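Local coordinates for protein halogenase PltM (Pseudomonas fluorescens, PDB 6BZN) that halogenates phenolic substrates, accepting varied halides, and is a flavoprotein that binds FAD, at residues S122-P134 with Y511-V522. Numbering follows the deposited sequence.
Sequences SPDHLVAPPLKVP and YSRISNRFILKV
Asp124 meets Arg517 mainly through its backbone: Asp124 O sits 3.1 Å above the guanidinium plane, over its centre, a position that rules out a good N-H geometry. Its carboxylate, turned 65° from that plane, makes a long salt bridge, Asp124 OD1 to Arg517 NH2 at 3.8 Å, while Arg237 is the stronger partner. Leu126 O instead lies at the guanidinium edge and accepts from Arg517 NH1 at 2.9 Å, with 160° at the hydrogen. The bend at chi3 (-71°) folds the arginine back along the 124-126 backbone, and a water joins its NH1 to Pro123 O. A leucine in its place would probably leave Leu126 O without this donor and the Asp124 carboxylate without its second, weaker cationic neighbour. Val127 CG1 packs on Arg517 CB, and its CA-H points to Arg517 O, which also accepts from Ala128 N at 3.2 Å, in the carbonyl plane. Strand 126-131 is an outermost strand of the seven-stranded mixed sheet, hydrogen-bonded on one side to strand 109-114; the C-terminal tail follows its other side, nearly parallel to it but with a single direct backbone hydrogen bond. Ala128 O approaches the Phe518 ring edge, 3.4 Å from CD1, and Ala128 CB touches the same carbon. Further on, Pro129 CA-H faces Ile519 O, and one water donates to both Pro130 O and Ile519 O. A second water bridges Pro130 O and Lys521 N, while Pro130 CG rests against Leu520 CD2 at 3.7 Å. Lys132, bent at chi2, brings NZ to within 3.5 Å of Val522 CG2, at the chain terminus.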
loop_
_atom_site.group_PDB
_atom_site.type_symbol
_atom_site.label_atom_id
_atom_site.label_comp_id
_atom_site.label_asym_id
_atom_site.label_seq_id
_atom_site.Cartn_x
_atom_site.Cartn_y
_atom_site.Cartn_z
ATOM N N SER A 122 -26.180 -5.643 9.503
ATOM C CA SER A 122 -27.044 -4.570 9.019
ATOM C C SER A 122 -26.400 -3.799 7.862
ATOM O O SER A 122 -25.266 -3.328 7.981
ATOM C CB SER A 122 -27.397 -3.617 10.153
ATOM O OG SER A 122 -27.972 -2.432 9.650
ATOM N N PRO A 123 -27.137 -3.618 6.756
ATOM C CA PRO A 123 -26.643 -2.720 5.701
ATOM C C PRO A 123 -26.556 -1.232 6.074
ATOM O O PRO A 123 -26.111 -0.440 5.256
ATOM C CB PRO A 123 -27.628 -2.916 4.538
ATOM C CG PRO A 123 -28.655 -3.862 4.991
ATOM C CD PRO A 123 -28.422 -4.254 6.414
ATOM N N ASP A 124 -26.978 -0.851 7.281
ATOM C CA ASP A 124 -26.698 0.492 7.806
ATOM C C ASP A 124 -25.383 0.606 8.579
ATOM O O ASP A 124 -24.998 1.699 8.955
ATOM C CB ASP A 124 -27.858 0.962 8.671
ATOM C CG ASP A 124 -29.162 0.979 7.898
ATOM O OD1 ASP A 124 -29.170 1.523 6.767
ATOM O OD2 ASP A 124 -30.153 0.407 8.391
ATOM N N HIS A 125 -24.691 -0.509 8.791
ATOM C CA HIS A 125 -23.359 -0.494 9.419
ATOM C C HIS A 125 -22.285 -0.449 8.342
ATOM O O HIS A 125 -21.400 -1.318 8.308
ATOM C CB HIS A 125 -23.189 -1.709 10.337
ATOM C CG HIS A 125 -24.096 -1.693 11.519
ATOM N ND1 HIS A 125 -24.372 -2.819 12.263
ATOM C CD2 HIS A 125 -24.794 -0.683 12.091
ATOM C CE1 HIS A 125 -25.197 -2.503 13.245
ATOM N NE2 HIS A 125 -25.458 -1.212 13.169
ATOM N N LEU A 126 -22.378 0.593 7.499
ATOM C CA LEU A 126 -21.497 0.843 6.356
ATOM C C LEU A 126 -20.968 2.279 6.369
ATOM O O LEU A 126 -21.698 3.208 6.714
ATOM C CB LEU A 126 -22.264 0.680 5.033
ATOM C CG LEU A 126 -22.328 -0.668 4.336
ATOM C CD1 LEU A 126 -22.777 -1.754 5.290
ATOM C CD2 LEU A 126 -23.267 -0.563 3.131
ATOM N N VAL A 127 -19.715 2.460 5.970
ATOM C CA VAL A 127 -19.208 3.773 5.580
ATOM C C VAL A 127 -18.475 3.603 4.253
ATOM O O VAL A 127 -17.844 2.568 4.011
ATOM C CB VAL A 127 -18.287 4.454 6.634
ATOM C CG1 VAL A 127 -19.059 4.796 7.897
ATOM C CG2 VAL A 127 -17.073 3.599 6.985
ATOM N N ALA A 128 -18.576 4.606 3.393
ATOM C CA ALA A 128 -17.900 4.566 2.102
ATOM C C ALA A 128 -17.724 5.983 1.573
ATOM O O ALA A 128 -18.628 6.517 0.952
ATOM C CB ALA A 128 -18.682 3.709 1.107
ATOM N N PRO A 129 -16.565 6.605 1.838
ATOM C CA PRO A 129 -16.346 7.939 1.294
ATOM C C PRO A 129 -15.890 7.847 -0.159
ATOM O O PRO A 129 -14.842 7.282 -0.412
ATOM C CB PRO A 129 -15.255 8.522 2.193
ATOM C CG PRO A 129 -14.565 7.343 2.820
ATOM C CD PRO A 129 -15.484 6.168 2.744
ATOM N N PRO A 130 -16.677 8.377 -1.115
ATOM C CA PRO A 130 -16.309 8.160 -2.511
ATOM C C PRO A 130 -15.194 9.055 -3.041
ATOM O O PRO A 130 -14.957 10.155 -2.520
ATOM C CB PRO A 130 -17.615 8.420 -3.271
ATOM C CG PRO A 130 -18.466 9.216 -2.376
ATOM C CD PRO A 130 -17.962 9.096 -0.978
ATOM N N LEU A 131 -14.521 8.571 -4.072
ATOM C CA LEU A 131 -13.547 9.358 -4.826
ATOM C C LEU A 131 -14.290 10.201 -5.860
ATOM O O LEU A 131 -15.435 9.910 -6.200
ATOM C CB LEU A 131 -12.573 8.430 -5.557
ATOM C CG LEU A 131 -11.832 7.396 -4.704
ATOM C CD1 LEU A 131 -11.155 6.370 -5.594
ATOM C CD2 LEU A 131 -10.835 8.076 -3.778
ATOM N N LYS A 132 -13.625 11.223 -6.370
ATOM C CA LYS A 132 -14.143 11.976 -7.520
ATOM C C LYS A 132 -13.736 11.278 -8.818
ATOM O O LYS A 132 -14.576 11.102 -9.710
ATOM C CB LYS A 132 -13.635 13.423 -7.504
ATOM C CG LYS A 132 -14.639 14.443 -8.036
ATOM C CD LYS A 132 -15.722 14.764 -7.012
ATOM C CE LYS A 132 -16.580 15.943 -7.454
ATOM N NZ LYS A 132 -17.472 16.442 -6.368
ATOM N N VAL A 133 -12.463 10.865 -8.889
ATOM C CA VAL A 133 -11.868 10.181 -10.057
ATOM C C VAL A 133 -11.672 8.681 -9.745
ATOM O O VAL A 133 -11.172 8.342 -8.681
ATOM C CB VAL A 133 -10.510 10.838 -10.420
ATOM C CG1 VAL A 133 -9.709 10.017 -11.430
ATOM C CG2 VAL A 133 -10.738 12.256 -10.942
ATOM N N PRO A 134 -12.045 7.778 -10.678
ATOM C CA PRO A 134 -11.883 6.352 -10.400
ATOM C C PRO A 134 -10.412 5.938 -10.261
ATOM O O PRO A 134 -9.534 6.543 -10.868
ATOM C CB PRO A 134 -12.497 5.666 -11.631
ATOM C CG PRO A 134 -13.296 6.708 -12.317
ATOM C CD PRO A 134 -12.623 8.004 -12.016
ATOM N N TYR A 511 -16.302 16.273 8.569
ATOM C CA TYR A 511 -15.868 15.036 9.216
ATOM C C TYR A 511 -16.540 14.792 10.564
ATOM O O TYR A 511 -16.696 13.647 10.959
ATOM C CB TYR A 511 -14.357 15.031 9.424
ATOM C CG TYR A 511 -13.557 15.150 8.167
ATOM C CD1 TYR A 511 -13.456 14.080 7.268
ATOM C CD2 TYR A 511 -12.873 16.322 7.873
ATOM C CE1 TYR A 511 -12.705 14.196 6.109
ATOM C CE2 TYR A 511 -12.113 16.434 6.733
ATOM C CZ TYR A 511 -12.034 15.375 5.853
ATOM O OH TYR A 511 -11.265 15.540 4.730
ATOM N N SER A 512 -16.945 15.848 11.273
ATOM C CA SER A 512 -17.602 15.657 12.576
ATOM C C SER A 512 -19.092 15.289 12.493
ATOM O O SER A 512 -19.709 14.999 13.523
ATOM C CB SER A 512 -17.447 16.895 13.445
ATOM O OG SER A 512 -18.181 17.972 12.893
ATOM N N ARG A 513 -19.672 15.306 11.296
ATOM C CA ARG A 513 -21.069 14.887 11.124
ATOM C C ARG A 513 -21.182 13.382 11.016
ATOM O O ARG A 513 -21.199 12.819 9.911
ATOM C CB ARG A 513 -21.697 15.568 9.916
ATOM C CG ARG A 513 -21.692 17.071 10.070
ATOM C CD ARG A 513 -22.795 17.741 9.267
ATOM N NE ARG A 513 -23.162 19.029 9.851
ATOM C CZ ARG A 513 -24.165 19.799 9.429
ATOM N NH1 ARG A 513 -24.406 20.952 10.046
ATOM N NH2 ARG A 513 -24.927 19.432 8.399
ATOM N N ILE A 514 -21.301 12.749 12.182
ATOM C CA ILE A 514 -21.223 11.287 12.307
ATOM C C ILE A 514 -22.404 10.564 11.646
ATOM O O ILE A 514 -22.262 9.418 11.204
ATOM C CB ILE A 514 -21.073 10.864 13.799
ATOM C CG1 ILE A 514 -19.877 11.563 14.457
ATOM C CG2 ILE A 514 -20.921 9.357 13.953
ATOM C CD1 ILE A 514 -18.570 11.467 13.690
ATOM N N SER A 515 -23.561 11.228 11.558
ATOM C CA SER A 515 -24.737 10.632 10.927
ATOM C C SER A 515 -24.606 10.496 9.406
ATOM O O SER A 515 -25.306 9.695 8.791
ATOM C CB SER A 515 -25.995 11.427 11.294
ATOM O OG SER A 515 -25.928 12.719 10.744
ATOM N N ASN A 516 -23.734 11.295 8.800
ATOM C CA ASN A 516 -23.397 11.137 7.394
ATOM C C ASN A 516 -22.278 10.099 7.217
ATOM O O ASN A 516 -21.100 10.404 7.400
ATOM C CB ASN A 516 -22.967 12.471 6.786
ATOM C CG ASN A 516 -22.563 12.344 5.321
ATOM O OD1 ASN A 516 -22.933 11.383 4.635
ATOM N ND2 ASN A 516 -21.786 13.303 4.840
ATOM N N ARG A 517 -22.659 8.896 6.805
ATOM C CA ARG A 517 -21.725 7.777 6.646
ATOM C C ARG A 517 -21.017 7.690 5.288
ATOM O O ARG A 517 -20.197 6.795 5.073
ATOM C CB ARG A 517 -22.470 6.486 6.937
ATOM C CG ARG A 517 -22.855 6.419 8.394
ATOM C CD ARG A 517 -23.609 5.173 8.798
ATOM N NE ARG A 517 -24.983 5.089 8.310
ATOM C CZ ARG A 517 -25.398 4.388 7.247
ATOM N NH1 ARG A 517 -24.547 3.733 6.463
ATOM N NH2 ARG A 517 -26.697 4.359 6.932
ATOM N N PHE A 518 -21.342 8.608 4.387
ATOM C CA PHE A 518 -20.788 8.655 3.044
ATOM C C PHE A 518 -20.306 10.068 2.803
ATOM O O PHE A 518 -20.985 10.878 2.164
ATOM C CB PHE A 518 -21.857 8.259 2.021
ATOM C CG PHE A 518 -22.478 6.929 2.304
ATOM C CD1 PHE A 518 -21.753 5.764 2.094
ATOM C CD2 PHE A 518 -23.766 6.830 2.804
ATOM C CE1 PHE A 518 -22.297 4.530 2.375
ATOM C CE2 PHE A 518 -24.325 5.590 3.074
ATOM C CZ PHE A 518 -23.589 4.440 2.866
ATOM N N ILE A 519 -19.127 10.354 3.332
ATOM C CA ILE A 519 -18.548 11.693 3.278
ATOM C C ILE A 519 -18.125 12.040 1.853
ATOM O O ILE A 519 -17.284 11.351 1.278
ATOM C CB ILE A 519 -17.342 11.797 4.232
ATOM C CG1 ILE A 519 -17.821 11.640 5.680
ATOM C CG2 ILE A 519 -16.599 13.112 4.043
ATOM C CD1 ILE A 519 -16.721 11.273 6.651
ATOM N N LEU A 520 -18.687 13.117 1.304
ATOM C CA LEU A 520 -18.436 13.503 -0.098
ATOM C C LEU A 520 -17.322 14.529 -0.203
ATOM O O LEU A 520 -17.081 15.303 0.726
ATOM C CB LEU A 520 -19.711 14.068 -0.739
ATOM C CG LEU A 520 -20.978 13.223 -0.648
ATOM C CD1 LEU A 520 -22.138 13.948 -1.323
ATOM C CD2 LEU A 520 -20.790 11.847 -1.279
ATOM N N LYS A 521 -16.636 14.523 -1.342
ATOM C CA LYS A 521 -15.637 15.541 -1.643
ATOM C C LYS A 521 -16.269 16.903 -1.901
ATOM O O LYS A 521 -17.479 17.003 -2.139
ATOM C CB LYS A 521 -14.802 15.179 -2.879
ATOM C CG LYS A 521 -13.434 14.597 -2.577
ATOM C CD LYS A 521 -13.475 13.115 -2.317
ATOM C CE LYS A 521 -12.112 12.462 -2.522
ATOM N NZ LYS A 521 -11.200 12.732 -1.374
ATOM N N VAL A 522 -15.384 17.905 -1.854
ATOM C CA VAL A 522 -15.593 19.321 -2.192
ATOM C C VAL A 522 -16.133 20.063 -0.988
ATOM O O VAL A 522 -15.341 20.612 -0.222
ATOM C CB VAL A 522 -16.412 19.572 -3.490
ATOM C CG1 VAL A 522 -16.591 21.069 -3.750
ATOM C CG2 VAL A 522 -15.689 18.962 -4.681
HETATM O O HOH W 1 -25.871 2.150 4.632
HETATM O O HOH W 2 -14.958 11.370 -0.032
HETATM O O HOH W 3 -16.937 12.586 -3.397
#